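Local coordinates for alcohol dehydrogenase (Aeropyrum pernix, PDB 1H2B), which probably oxidises alcohols with NAD+ as a zinc-dependent dehydrogenase, and holds zinc, the dinucleotide and octanoic acid in its active site, at residues A19-H22 against P27-I30; H59-M64 against Y75-E80; V101-A106 against E139-S144; A106-D109 against A114-A117; N125-F128 against N132-G135. All blocks are in the same frame, centred on the assembly; numbering follows the deposited sequence.

How the contacts relate
From the N terminus, contact 1 closes first, as the short hairpin of strands 17-21 and 29-32. Contact 2 follows in series and brings the end of helix 55-61 against residues 75-80. Strand 75-76 pairs with strand 17-21, so contacts 1 and 2 share one sheet. Contact 3 closes a much longer loop, from strand 100-103 to strand 140-143. Inside that loop lie contact 4, which begins at the shared Ala106 and folds the second zinc site, and then contact 5, a compact turn. Contact 5 touches all four others. Asp134 reaches Arg20 and Thr76, Asn125 reaches Asp109, and Phe128 packs on Pro105.

Contact 1: A19-H22 against P27-I30; sequences ARLH and PLRI
Arg29 lays its guanidinium flat on the imidazole of His22. The group centres are 3.6 Å apart and the planes differ by only 11°. NE makes the closest touch: it sits over one ring face, toward the rim, with NE of Arg29 3.2 Å from CD2 of His22. CZ of Arg29 lies over CG and ND1, and NH1 approaches CB. The arginine chain is bent at both chi2 (138°) and chi3 (75°), and this turns its flat end over the ring. Acidic residues hold the polar ends: Glu23 makes a salt bridge with Arg29 NH1, and Glu31 a hydrogen bond with His22 NE2. A serine in place of His22 would probably leave the guanidinium without its stacking surface and Glu31 without this partner. The stack lies at the turn end of a beta hairpin, strands 17-21 and 29-32. Arg20 and Arg29 form its antiparallel hydrogen-bonded pair, Arg20 N to Arg29 O at 2.8 Å and Arg29 N to Arg20 O at 2.9 Å. Next to it a water accepts from His22 N and donates to Pro27 O. Leu28 points toward the first strand. Its CD2 rests 3.8 Å from CB of Leu21, and its CD1 is 4.4 Å from CB of Ala19. Ile339 and Leu343 of helix 339-347 also pack on Leu28.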
# COMPACT_ATOMS: atom_id res chain seq x y z
N ALA B 19 29.99 7.08 -31.39
CA ALA B 19 30.12 5.61 -31.51
C ALA B 19 28.79 5.03 -31.95
O ALA B 19 27.78 5.13 -31.21
CB ALA B 19 30.57 5.02 -30.18
N ARG B 20 28.75 4.46 -33.16
CA ARG B 20 27.47 4.09 -33.77
C ARG B 20 27.37 2.65 -34.16
O ARG B 20 28.35 2.05 -34.62
CB ARG B 20 27.17 4.95 -34.98
CG ARG B 20 27.49 6.41 -34.74
CD ARG B 20 26.94 7.28 -35.82
NE ARG B 20 25.56 7.67 -35.58
CZ ARG B 20 24.72 8.06 -36.52
NH1 ARG B 20 25.09 8.11 -37.81
NH2 ARG B 20 23.50 8.41 -36.17
N LEU B 21 26.18 2.10 -33.95
CA LEU B 21 25.84 0.75 -34.33
C LEU B 21 25.36 0.78 -35.78
O LEU B 21 24.31 1.35 -36.06
CB LEU B 21 24.72 0.20 -33.43
CG LEU B 21 24.37 -1.28 -33.48
CD1 LEU B 21 23.53 -1.61 -32.28
CD2 LEU B 21 23.62 -1.68 -34.75
N HIS B 22 26.13 0.16 -36.68
CA HIS B 22 25.73 -0.04 -38.08
C HIS B 22 25.28 -1.46 -38.35
O HIS B 22 24.37 -1.68 -39.13
CB HIS B 22 26.88 0.25 -39.04
CG HIS B 22 27.20 1.70 -39.19
ND1 HIS B 22 26.87 2.43 -40.31
CD2 HIS B 22 27.83 2.57 -38.35
CE1 HIS B 22 27.29 3.67 -40.17
NE2 HIS B 22 27.87 3.78 -38.99
N PRO B 27 31.96 -4.58 -33.95
CA PRO B 27 32.36 -3.42 -33.13
C PRO B 27 31.54 -2.18 -33.54
O PRO B 27 31.15 -2.04 -34.71
CB PRO B 27 33.83 -3.23 -33.49
CG PRO B 27 34.26 -4.55 -34.02
CD PRO B 27 33.11 -5.13 -34.71
N LEU B 28 31.29 -1.28 -32.59
CA LEU B 28 30.70 0.00 -32.97
C LEU B 28 31.70 0.77 -33.83
O LEU B 28 32.93 0.58 -33.71
CB LEU B 28 30.34 0.84 -31.74
CG LEU B 28 29.36 0.10 -30.82
CD1 LEU B 28 29.28 0.90 -29.47
CD2 LEU B 28 27.97 -0.10 -31.44
N ARG B 29 31.17 1.63 -34.69
CA ARG B 29 32.01 2.48 -35.52
C ARG B 29 32.18 3.87 -34.90
O ARG B 29 31.19 4.52 -34.52
CB ARG B 29 31.44 2.54 -36.94
CG ARG B 29 31.68 1.19 -37.65
CD ARG B 29 30.54 0.65 -38.48
NE ARG B 29 30.43 1.38 -39.74
CZ ARG B 29 30.01 0.87 -40.90
NH1 ARG B 29 29.65 -0.40 -41.01
NH2 ARG B 29 29.95 1.65 -41.96
N ILE B 30 33.43 4.29 -34.71
CA ILE B 30 33.70 5.61 -34.18
C ILE B 30 33.85 6.51 -35.40
O ILE B 30 34.76 6.29 -36.21
CB ILE B 30 34.97 5.63 -33.28
CG1 ILE B 30 34.81 4.68 -32.08
CG2 ILE B 30 35.27 7.04 -32.83
CD1 ILE B 30 36.13 4.20 -31.51
O HOH W 1 28.60 -1.35 -36.28

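Contact 2: H59-M64 against Y75-E80; sequences HLVQGM and YTLGHE. With ZN (zinc ion), chain J; OCA (octanoic acid (caprylic acid)), chain H; NAJ (nicotinamide-adenine-dinucleotide (acidic form)), chain I.
Leu60 has the largest share of this buried contact, meeting Leu77 with its CB and CD1 and Tyr75 with its CD2. Its CB lies 4.1 Å from CD1 of Leu77. Its CD1 stays near the same methyl, as the two leucines slide past each other in opposite directions. Its CD2 ends 3.6 Å from OH of Tyr75, whose side chain crosses at about a right angle. Val61 CG2 adds a looser touch on Leu77 CD1. The helix ends in a Schellman motif at Gly63, with Gly63 N bonded to Leu60 O and Met64 N to His59 O.

A histidine on each segment faces the active site of this zinc-containing dehydrogenase. NE2 of His79 binds the zinc ion at 2.1 Å, and Cys54 and Asp168 complete the protein ligands. CG of His79 is tucked between the backbone N and the carbonyl carbon (chi1 56°), which turns the ring to the metal. His59 NE2 makes a weak, long bond of 3.4 Å to O3D of the dinucleotide, which lies in its ring plane. Met64 SD sits over one face of the His59 ring. With an alanine in place of His59, the ribose would probably lose this weak bond and a gap would open beside Met64.

O1 of octanoic acid is the fourth zinc ligand, 1.9 Å from the metal. C1 of the octanoic acid (OCA) lies 3.3 Å from C4N of the nicotinamide (NAJ). That carbon exchanges hydride in NAD-dependent dehydrogenases, so the fatty acid probably sits where a substrate would bind.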
# COMPACT_ATOMS: atom_id res chain seq x y z
N HIS B 59 23.91 -6.30 -25.10
CA HIS B 59 22.68 -6.85 -25.64
C HIS B 59 22.28 -6.15 -26.94
O HIS B 59 21.85 -6.81 -27.88
CB HIS B 59 21.51 -6.81 -24.63
CG HIS B 59 21.75 -7.55 -23.34
ND1 HIS B 59 22.47 -8.72 -23.25
CD2 HIS B 59 21.34 -7.27 -22.08
CE1 HIS B 59 22.51 -9.12 -21.98
NE2 HIS B 59 21.79 -8.28 -21.26
N LEU B 60 22.45 -4.81 -27.01
CA LEU B 60 22.08 -4.07 -28.21
C LEU B 60 22.94 -4.52 -29.39
O LEU B 60 22.40 -4.82 -30.45
CB LEU B 60 22.27 -2.56 -28.00
CG LEU B 60 21.06 -1.94 -27.26
CD1 LEU B 60 21.44 -0.57 -26.73
CD2 LEU B 60 19.78 -1.87 -28.07
N VAL B 61 24.25 -4.53 -29.18
CA VAL B 61 25.18 -4.92 -30.24
C VAL B 61 24.88 -6.37 -30.68
O VAL B 61 24.94 -6.70 -31.89
CB VAL B 61 26.62 -4.75 -29.81
CG1 VAL B 61 27.58 -5.36 -30.85
CG2 VAL B 61 26.95 -3.28 -29.66
N GLN B 62 24.50 -7.23 -29.72
CA GLN B 62 24.13 -8.63 -30.05
C GLN B 62 22.81 -8.78 -30.84
O GLN B 62 22.50 -9.87 -31.35
CB GLN B 62 24.07 -9.49 -28.78
CG GLN B 62 25.38 -10.07 -28.33
CD GLN B 62 25.40 -10.35 -26.83
OE1 GLN B 62 24.36 -10.72 -26.25
NE2 GLN B 62 26.56 -10.17 -26.19
N GLY B 63 22.04 -7.70 -30.95
CA GLY B 63 20.78 -7.70 -31.65
C GLY B 63 19.55 -8.10 -30.85
O GLY B 63 18.48 -8.29 -31.41
N MET B 64 19.68 -8.17 -29.52
CA MET B 64 18.59 -8.62 -28.66
C MET B 64 17.32 -7.74 -28.72
O MET B 64 16.20 -8.22 -28.45
CB MET B 64 19.12 -8.77 -27.23
CG MET B 64 18.32 -9.71 -26.35
SD MET B 64 18.80 -9.66 -24.64
CE MET B 64 20.22 -10.75 -24.63
N TYR B 75 22.70 4.14 -35.64
CA TYR B 75 22.43 5.10 -34.56
C TYR B 75 23.48 5.03 -33.48
O TYR B 75 24.17 4.02 -33.30
CB TYR B 75 21.04 4.93 -33.96
CG TYR B 75 20.77 3.67 -33.15
CD1 TYR B 75 20.61 3.74 -31.76
CD2 TYR B 75 20.61 2.43 -33.77
CE1 TYR B 75 20.30 2.59 -31.01
CE2 TYR B 75 20.32 1.30 -33.04
CZ TYR B 75 20.16 1.38 -31.66
OH TYR B 75 19.84 0.23 -30.96
N THR B 76 23.60 6.14 -32.76
CA THR B 76 24.61 6.29 -31.74
C THR B 76 24.09 5.70 -30.43
O THR B 76 22.95 5.96 -30.03
CB THR B 76 24.82 7.78 -31.54
OG1 THR B 76 25.35 8.30 -32.77
CG2 THR B 76 25.90 8.06 -30.51
N LEU B 77 24.93 4.89 -29.79
CA LEU B 77 24.48 4.29 -28.52
C LEU B 77 24.78 5.25 -27.37
O LEU B 77 25.40 6.31 -27.55
CB LEU B 77 25.17 2.93 -28.28
CG LEU B 77 24.85 1.76 -29.21
CD1 LEU B 77 25.08 0.39 -28.48
CD2 LEU B 77 23.58 1.80 -30.00
N GLY B 78 24.34 4.86 -26.17
CA GLY B 78 24.71 5.52 -24.90
C GLY B 78 23.48 6.10 -24.23
O GLY B 78 22.97 7.14 -24.68
N HIS B 79 23.02 5.49 -23.14
CA HIS B 79 21.77 5.95 -22.51
C HIS B 79 21.93 6.28 -21.02
O HIS B 79 20.93 6.37 -20.28
CB HIS B 79 20.65 4.88 -22.67
CG HIS B 79 21.05 3.54 -22.15
ND1 HIS B 79 21.73 2.62 -22.92
CD2 HIS B 79 20.79 2.93 -20.96
CE1 HIS B 79 21.93 1.52 -22.19
NE2 HIS B 79 21.39 1.69 -21.00
N GLU B 80 23.15 6.55 -20.61
CA GLU B 80 23.47 6.78 -19.21
C GLU B 80 24.34 8.02 -19.14
O GLU B 80 25.57 7.99 -19.02
CB GLU B 80 24.14 5.51 -18.63
CG GLU B 80 24.44 5.59 -17.15
CD GLU B 80 24.90 4.24 -16.63
OE1 GLU B 80 26.12 4.03 -16.64
OE2 GLU B 80 24.04 3.42 -16.25
ZN ZN J . 21.22 0.38 -19.41
C1 OCA H . 18.40 -0.12 -20.01
C2 OCA H . 17.30 -1.03 -20.58
C3 OCA H . 16.01 -0.24 -20.84
C4 OCA H . 15.00 -0.93 -21.74
C5 OCA H . 13.86 0.03 -22.05
C6 OCA H . 12.71 -0.67 -22.77
C7 OCA H . 11.50 0.22 -23.01
C8 OCA H . 10.43 -0.58 -23.72
O1 OCA H . 19.59 -0.55 -19.91
O2 OCA H . 18.12 1.03 -19.62
PA NAJ I . 27.22 -6.01 -15.45
O1A NAJ I . 27.86 -6.78 -16.57
O2A NAJ I . 27.93 -4.76 -14.89
O5B NAJ I . 27.03 -6.89 -14.13
C5B NAJ I . 26.63 -8.27 -14.19
C4B NAJ I . 27.18 -8.87 -12.91
O4B NAJ I . 26.64 -10.20 -12.80
C3B NAJ I . 28.71 -8.94 -12.88
O3B NAJ I . 29.24 -8.43 -11.64
C2B NAJ I . 28.88 -10.45 -13.04
O2B NAJ I . 30.13 -10.95 -12.52
C1B NAJ I . 27.67 -11.04 -12.31
N9A NAJ I . 27.34 -12.41 -12.68
C8A NAJ I . 27.48 -13.08 -13.90
N7A NAJ I . 26.99 -14.35 -13.78
C5A NAJ I . 26.56 -14.50 -12.49
C6A NAJ I . 25.99 -15.54 -11.80
N6A NAJ I . 25.78 -16.75 -12.34
N1A NAJ I . 25.60 -15.33 -10.50
C2A NAJ I . 25.82 -14.13 -9.85
N3A NAJ I . 26.41 -13.12 -10.53
C4A NAJ I . 26.77 -13.31 -11.83
O3 NAJ I . 25.75 -5.66 -15.95
PN NAJ I . 24.85 -4.36 -15.63
O1N NAJ I . 25.13 -3.29 -16.58
O2N NAJ I . 24.89 -4.08 -14.18
O5D NAJ I . 23.42 -4.93 -16.08
C5D NAJ I . 22.85 -5.98 -15.30
C4D NAJ I . 21.65 -6.56 -16.05
O4D NAJ I . 20.58 -5.60 -15.97
C3D NAJ I . 21.89 -6.77 -17.54
O3D NAJ I . 21.04 -7.85 -17.98
C2D NAJ I . 21.40 -5.46 -18.16
O2D NAJ I . 21.06 -5.52 -19.51
C1D NAJ I . 20.16 -5.25 -17.27
N1N NAJ I . 19.55 -3.92 -17.23
C2N NAJ I . 18.22 -3.89 -16.92
C3N NAJ I . 17.58 -2.67 -16.80
C7N NAJ I . 16.11 -2.64 -16.53
O7N NAJ I . 15.56 -1.41 -16.51
N7N NAJ I . 15.35 -3.70 -16.23
C4N NAJ I . 18.27 -1.42 -16.96
C5N NAJ I . 19.68 -1.53 -17.10
C6N NAJ I . 20.29 -2.76 -17.27

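Contact 3: V101-A106 against E139-S144; sequences VILHPA and EFMRTS
Leu103 and Met141 reach toward each other tip to tip. Leu103 CD1 and Met141 CE are 3.5 Å apart, tighter than usual van der Waals contact. The methionine is bent at chi3, and this bend sets its terminal methyl against the leucine. Thr143 packs less tightly: its CG2 is 4.0 Å from CD2 of Leu103, and CD1 is almost as near. The threonine OG1 stands anti to the backbone N (chi1 -174°), which turns CG2 to the leucine and the hydroxyl to a water.

That water marks the looser part of the contact. It donates to His104 O at 2.9 Å and lies 2.8 Å from Thr143 OG1, so it joins two polar atoms that do not meet directly. No direct hydrogen bond crosses between the segments, and the nearest CA atoms, those of Leu103 and Thr143, are 8.3 Å apart.

The two strands belong to one sheet of the GroES-like domain but are not paired with each other. Strand 100-103 pairs with strand 81-88, and strand 140-143 with strand 44-52. Leu103, Met141 and Thr143 therefore meet through their side chains, between strands that are not neighbours. Behind strand 100-103, on the side away from Leu103, helix 166-181 packs on Ile102; it also touches His104.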
# COMPACT_ATOMS: atom_id res chain seq x y z
N VAL B 101 24.06 18.85 -15.75
CA VAL B 101 22.78 18.13 -15.75
C VAL B 101 23.02 16.62 -15.80
O VAL B 101 24.08 16.12 -16.26
CB VAL B 101 21.87 18.50 -16.95
CG1 VAL B 101 21.46 19.99 -16.89
CG2 VAL B 101 22.54 18.16 -18.32
N ILE B 102 22.02 15.89 -15.30
CA ILE B 102 21.95 14.45 -15.49
C ILE B 102 20.66 14.18 -16.23
O ILE B 102 19.65 14.85 -16.04
CB ILE B 102 22.04 13.68 -14.13
CG1 ILE B 102 21.98 12.13 -14.37
CG2 ILE B 102 20.89 14.09 -13.15
CD1 ILE B 102 22.45 11.38 -13.10
N LEU B 103 20.70 13.20 -17.11
CA LEU B 103 19.55 12.94 -17.98
C LEU B 103 18.80 11.68 -17.66
O LEU B 103 19.37 10.57 -17.66
CB LEU B 103 19.95 12.88 -19.47
CG LEU B 103 20.73 14.11 -19.95
CD1 LEU B 103 21.11 13.98 -21.46
CD2 LEU B 103 19.88 15.36 -19.77
N HIS B 104 17.49 11.81 -17.43
CA HIS B 104 16.64 10.63 -17.40
C HIS B 104 16.63 10.00 -18.79
O HIS B 104 16.61 10.71 -19.79
CB HIS B 104 15.22 11.03 -17.04
CG HIS B 104 14.33 9.86 -16.77
ND1 HIS B 104 13.78 9.11 -17.78
CD2 HIS B 104 14.00 9.25 -15.61
CE1 HIS B 104 13.12 8.08 -17.26
NE2 HIS B 104 13.24 8.15 -15.93
N PRO B 105 16.77 8.68 -18.89
CA PRO B 105 16.98 8.11 -20.23
C PRO B 105 15.78 8.14 -21.15
O PRO B 105 15.97 7.89 -22.33
CB PRO B 105 17.47 6.67 -19.96
CG PRO B 105 17.19 6.41 -18.51
CD PRO B 105 16.89 7.67 -17.82
N ALA B 106 14.57 8.38 -20.65
CA ALA B 106 13.36 8.41 -21.49
C ALA B 106 13.06 9.84 -21.92
O ALA B 106 13.23 10.78 -21.14
CB ALA B 106 12.16 7.92 -20.68
N GLU B 139 29.88 13.71 -28.81
CA GLU B 139 30.20 14.99 -28.17
C GLU B 139 28.92 15.70 -27.69
O GLU B 139 28.94 16.36 -26.62
CB GLU B 139 30.97 15.87 -29.18
CG GLU B 139 31.53 17.15 -28.57
CD GLU B 139 32.31 18.05 -29.54
OE1 GLU B 139 32.38 17.74 -30.76
OE2 GLU B 139 32.84 19.09 -29.07
N PHE B 140 27.85 15.58 -28.46
CA PHE B 140 26.59 16.26 -28.15
C PHE B 140 25.44 15.31 -28.32
O PHE B 140 25.50 14.36 -29.14
CB PHE B 140 26.32 17.47 -29.08
CG PHE B 140 27.37 18.56 -28.97
CD1 PHE B 140 28.43 18.62 -29.89
CD2 PHE B 140 27.30 19.49 -27.97
CE1 PHE B 140 29.40 19.60 -29.78
CE2 PHE B 140 28.26 20.50 -27.86
CZ PHE B 140 29.31 20.56 -28.77
N MET B 141 24.36 15.58 -27.60
CA MET B 141 23.16 14.75 -27.71
C MET B 141 21.94 15.60 -27.46
O MET B 141 21.93 16.42 -26.55
CB MET B 141 23.20 13.62 -26.65
CG MET B 141 22.10 12.61 -26.87
SD MET B 141 21.95 11.46 -25.43
CE MET B 141 20.64 12.37 -24.53
N ARG B 142 20.92 15.42 -28.29
CA ARG B 142 19.62 16.04 -28.07
C ARG B 142 18.71 15.23 -27.15
O ARG B 142 18.75 13.96 -27.13
CB ARG B 142 18.95 16.41 -29.41
CG ARG B 142 18.48 15.25 -30.27
CD ARG B 142 17.89 15.69 -31.60
NE ARG B 142 17.17 14.60 -32.23
CZ ARG B 142 16.27 14.77 -33.20
NH1 ARG B 142 16.02 16.00 -33.68
NH2 ARG B 142 15.63 13.72 -33.74
N THR B 143 17.89 15.96 -26.40
CA THR B 143 16.97 15.34 -25.47
C THR B 143 15.82 16.30 -25.21
O THR B 143 15.78 17.35 -25.85
CB THR B 143 17.72 14.90 -24.19
OG1 THR B 143 16.81 14.16 -23.37
CG2 THR B 143 18.18 16.08 -23.34
N SER B 144 14.94 15.96 -24.26
CA SER B 144 13.81 16.82 -23.87
C SER B 144 14.12 17.48 -22.53
O SER B 144 14.75 16.90 -21.65
CB SER B 144 12.54 16.01 -23.71
OG SER B 144 11.52 16.80 -23.06
O HOH W 2 17.71 11.76 -22.23

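Contact 4: A106-D109 against A114-A117; sequences AVTD and ACRA. With ZN (zinc ion), chain K.
Asp109 and Cys115 bind one zinc ion in the lobe that carries the second, structural zinc in this alcohol dehydrogenase family. The loop 106-109 leads into the site, and the short helix 113-116 supplies the cysteine. Cys112 is the third protein ligand; with Cys115 it forms a CxxC pair, and Asp109 completes the set. OD1 of Asp109 lies 2.4 Å from the zinc. OD2 is 3.5 Å from the metal, so the carboxylate binds through one oxygen. SG of Cys115 is 2.3 Å from the same ion. The OD1-zinc-SG angle is about 104°, near the tetrahedral value.

Several bonds hold the Asp109 side chain. CG is set between the backbone N and the carbonyl carbon (chi1 58°), and this brings the carboxylate round to the metal. OD1 also accepts from Thr111 N, and OD2 from Asn125 ND2. These bonds fix the carboxylate's rotation and probably draw some charge from it.

Cys115 SG is also modelled in a disulfide with Cys123. A sulfur held in a disulfide is a poor metal ligand, so the two links may represent alternative states of the site. Next along the helix, Arg116 turns to a neighbouring subunit, where it makes a salt bridge with Asp120 and a cation-pi contact with Tyr312 of that subunit. Thr108 packs beside the metal site without binding the ion: its CB lies 3.7 Å from SG of Cys115, and its OG1 is 4.0 Å from that sulfur.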
# COMPACT_ATOMS: atom_id res chain seq x y z
N ALA B 106 14.57 8.38 -20.65
CA ALA B 106 13.36 8.41 -21.49
C ALA B 106 13.06 9.84 -21.92
O ALA B 106 13.23 10.78 -21.14
CB ALA B 106 12.16 7.92 -20.68
N VAL B 107 12.68 10.01 -23.18
CA VAL B 107 12.21 11.28 -23.68
C VAL B 107 10.70 11.10 -23.87
O VAL B 107 10.26 10.30 -24.70
CB VAL B 107 12.93 11.62 -25.02
CG1 VAL B 107 12.19 12.80 -25.71
CG2 VAL B 107 14.37 11.97 -24.77
N THR B 108 9.91 11.83 -23.09
CA THR B 108 8.45 11.62 -23.04
C THR B 108 7.66 12.91 -23.30
O THR B 108 8.18 13.99 -23.11
CB THR B 108 8.03 11.07 -21.64
OG1 THR B 108 8.42 12.00 -20.64
CG2 THR B 108 8.82 9.80 -21.29
N ASP B 109 6.39 12.77 -23.70
CA ASP B 109 5.50 13.92 -24.03
C ASP B 109 4.89 14.68 -22.83
O ASP B 109 4.63 15.90 -22.91
CB ASP B 109 4.38 13.51 -25.02
CG ASP B 109 3.50 12.34 -24.52
OD1 ASP B 109 3.23 12.23 -23.30
OD2 ASP B 109 3.00 11.48 -25.29
N ALA B 114 -0.18 7.90 -18.70
CA ALA B 114 0.96 7.39 -17.95
C ALA B 114 1.83 8.50 -17.44
O ALA B 114 2.24 8.52 -16.27
CB ALA B 114 1.77 6.43 -18.81
N CYS B 115 2.11 9.44 -18.32
CA CYS B 115 2.89 10.60 -17.99
C CYS B 115 2.18 11.45 -16.93
O CYS B 115 2.80 11.97 -16.00
CB CYS B 115 3.10 11.37 -19.28
SG CYS B 115 4.58 10.86 -20.22
N ARG B 116 0.86 11.56 -17.07
CA ARG B 116 0.07 12.34 -16.14
C ARG B 116 0.04 11.62 -14.78
O ARG B 116 -0.34 12.22 -13.76
CB ARG B 116 -1.38 12.52 -16.66
CG ARG B 116 -1.62 13.62 -17.72
CD ARG B 116 -1.06 14.98 -17.38
NE ARG B 116 -1.84 15.83 -16.46
CZ ARG B 116 -2.68 16.80 -16.85
NH1 ARG B 116 -2.98 16.96 -18.14
NH2 ARG B 116 -3.24 17.60 -15.95
N ALA B 117 0.34 10.32 -14.76
CA ALA B 117 0.44 9.61 -13.49
C ALA B 117 1.89 9.54 -12.99
O ALA B 117 2.14 9.03 -11.88
CB ALA B 117 -0.13 8.20 -13.61
ZN ZN K . 3.53 10.22 -22.11

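Contact 5: N125-F128 against N132-G135; sequences NLEF and NIDG
The backbone folds back from Phe128 to Asn132 in an alpha-turn, closed by Asn132 N to Phe128 O at 3.2 Å. This bond is nearly straight (166°). The turn sits in the long loop between helix 113-116 and strand 140-143 of the GroES-like domain. The Asn132 side chain closes it a second time. Its OD1 accepts from Phe128 N at 3.0 Å, in the carbonyl plane, but this bond is more bent. CG of Asn132 is set between its own backbone N and carbonyl carbon (chi1 68°), and this swings the amide back toward Phe128. One asparagine thus grips both backbone polar atoms of Phe128.

Glu127 and Ile133 cross at about a right angle. CD1 of Ile133 rests 3.9 Å from CB of Glu127, and CG2 of Ile133 is 3.9 Å from OE2. The other carboxylate oxygen, OE1, makes a salt bridge with Arg41, which helps fix the rotation of the group. The Phe128 ring leads away from Asn132 and packs on Pro105. It lines the octanoic acid pocket, so the turn probably helps to place this pocket residue. CG1 of Ile133 touches Phe128 O at 3.8 Å. Two acceptors also come close here, OD1 of Asn132 and O of Phe128, 3.2 Å apart and not bonded to each other.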
# COMPACT_ATOMS: atom_id res chain seq x y z
N ASN B 125 4.39 7.72 -26.10
CA ASN B 125 5.21 8.14 -27.23
C ASN B 125 6.68 8.14 -26.88
O ASN B 125 7.44 9.00 -27.35
CB ASN B 125 4.76 9.52 -27.74
CG ASN B 125 3.39 9.49 -28.40
OD1 ASN B 125 3.11 8.64 -29.26
ND2 ASN B 125 2.53 10.42 -28.00
N LEU B 126 7.08 7.18 -26.07
CA LEU B 126 8.43 7.12 -25.51
C LEU B 126 9.52 6.92 -26.57
O LEU B 126 9.42 6.04 -27.43
CB LEU B 126 8.50 5.95 -24.52
CG LEU B 126 9.72 5.86 -23.61
CD1 LEU B 126 10.44 7.15 -23.50
CD2 LEU B 126 9.15 5.56 -22.26
N GLU B 127 10.56 7.74 -26.48
CA GLU B 127 11.80 7.56 -27.26
C GLU B 127 12.93 7.46 -26.24
O GLU B 127 12.76 7.92 -25.11
CB GLU B 127 11.98 8.80 -28.14
CG GLU B 127 10.85 8.92 -29.16
CD GLU B 127 11.15 9.86 -30.31
OE1 GLU B 127 10.68 11.02 -30.26
OE2 GLU B 127 11.84 9.44 -31.26
N PHE B 128 14.01 6.78 -26.59
CA PHE B 128 15.01 6.44 -25.58
C PHE B 128 16.36 6.59 -26.23
O PHE B 128 16.85 5.65 -26.92
CB PHE B 128 14.71 4.99 -25.10
CG PHE B 128 15.30 4.60 -23.76
CD1 PHE B 128 14.47 4.25 -22.70
CD2 PHE B 128 16.67 4.44 -23.60
CE1 PHE B 128 15.00 3.86 -21.47
CE2 PHE B 128 17.22 4.02 -22.38
CZ PHE B 128 16.37 3.73 -21.30
N ASN B 132 16.89 3.23 -29.03
CA ASN B 132 16.26 3.25 -30.35
C ASN B 132 16.51 4.48 -31.23
O ASN B 132 16.09 4.51 -32.40
CB ASN B 132 14.74 2.90 -30.26
CG ASN B 132 13.90 3.96 -29.55
OD1 ASN B 132 14.40 4.84 -28.87
ND2 ASN B 132 12.59 3.86 -29.72
N ILE B 133 17.19 5.49 -30.68
CA ILE B 133 17.57 6.72 -31.40
C ILE B 133 18.94 7.15 -30.89
O ILE B 133 19.44 6.53 -29.96
CB ILE B 133 16.52 7.87 -31.19
CG1 ILE B 133 16.33 8.25 -29.71
CG2 ILE B 133 15.15 7.48 -31.76
CD1 ILE B 133 15.56 9.57 -29.48
N ASP B 134 19.54 8.18 -31.49
CA ASP B 134 20.90 8.55 -31.13
C ASP B 134 21.03 8.91 -29.64
O ASP B 134 20.19 9.63 -29.05
CB ASP B 134 21.34 9.77 -31.90
CG ASP B 134 21.66 9.47 -33.35
OD1 ASP B 134 22.02 8.31 -33.66
OD2 ASP B 134 21.57 10.38 -34.22
N GLY B 135 22.11 8.39 -29.07
CA GLY B 135 22.47 8.57 -27.66
C GLY B 135 23.73 9.35 -27.35
O GLY B 135 24.20 10.26 -28.10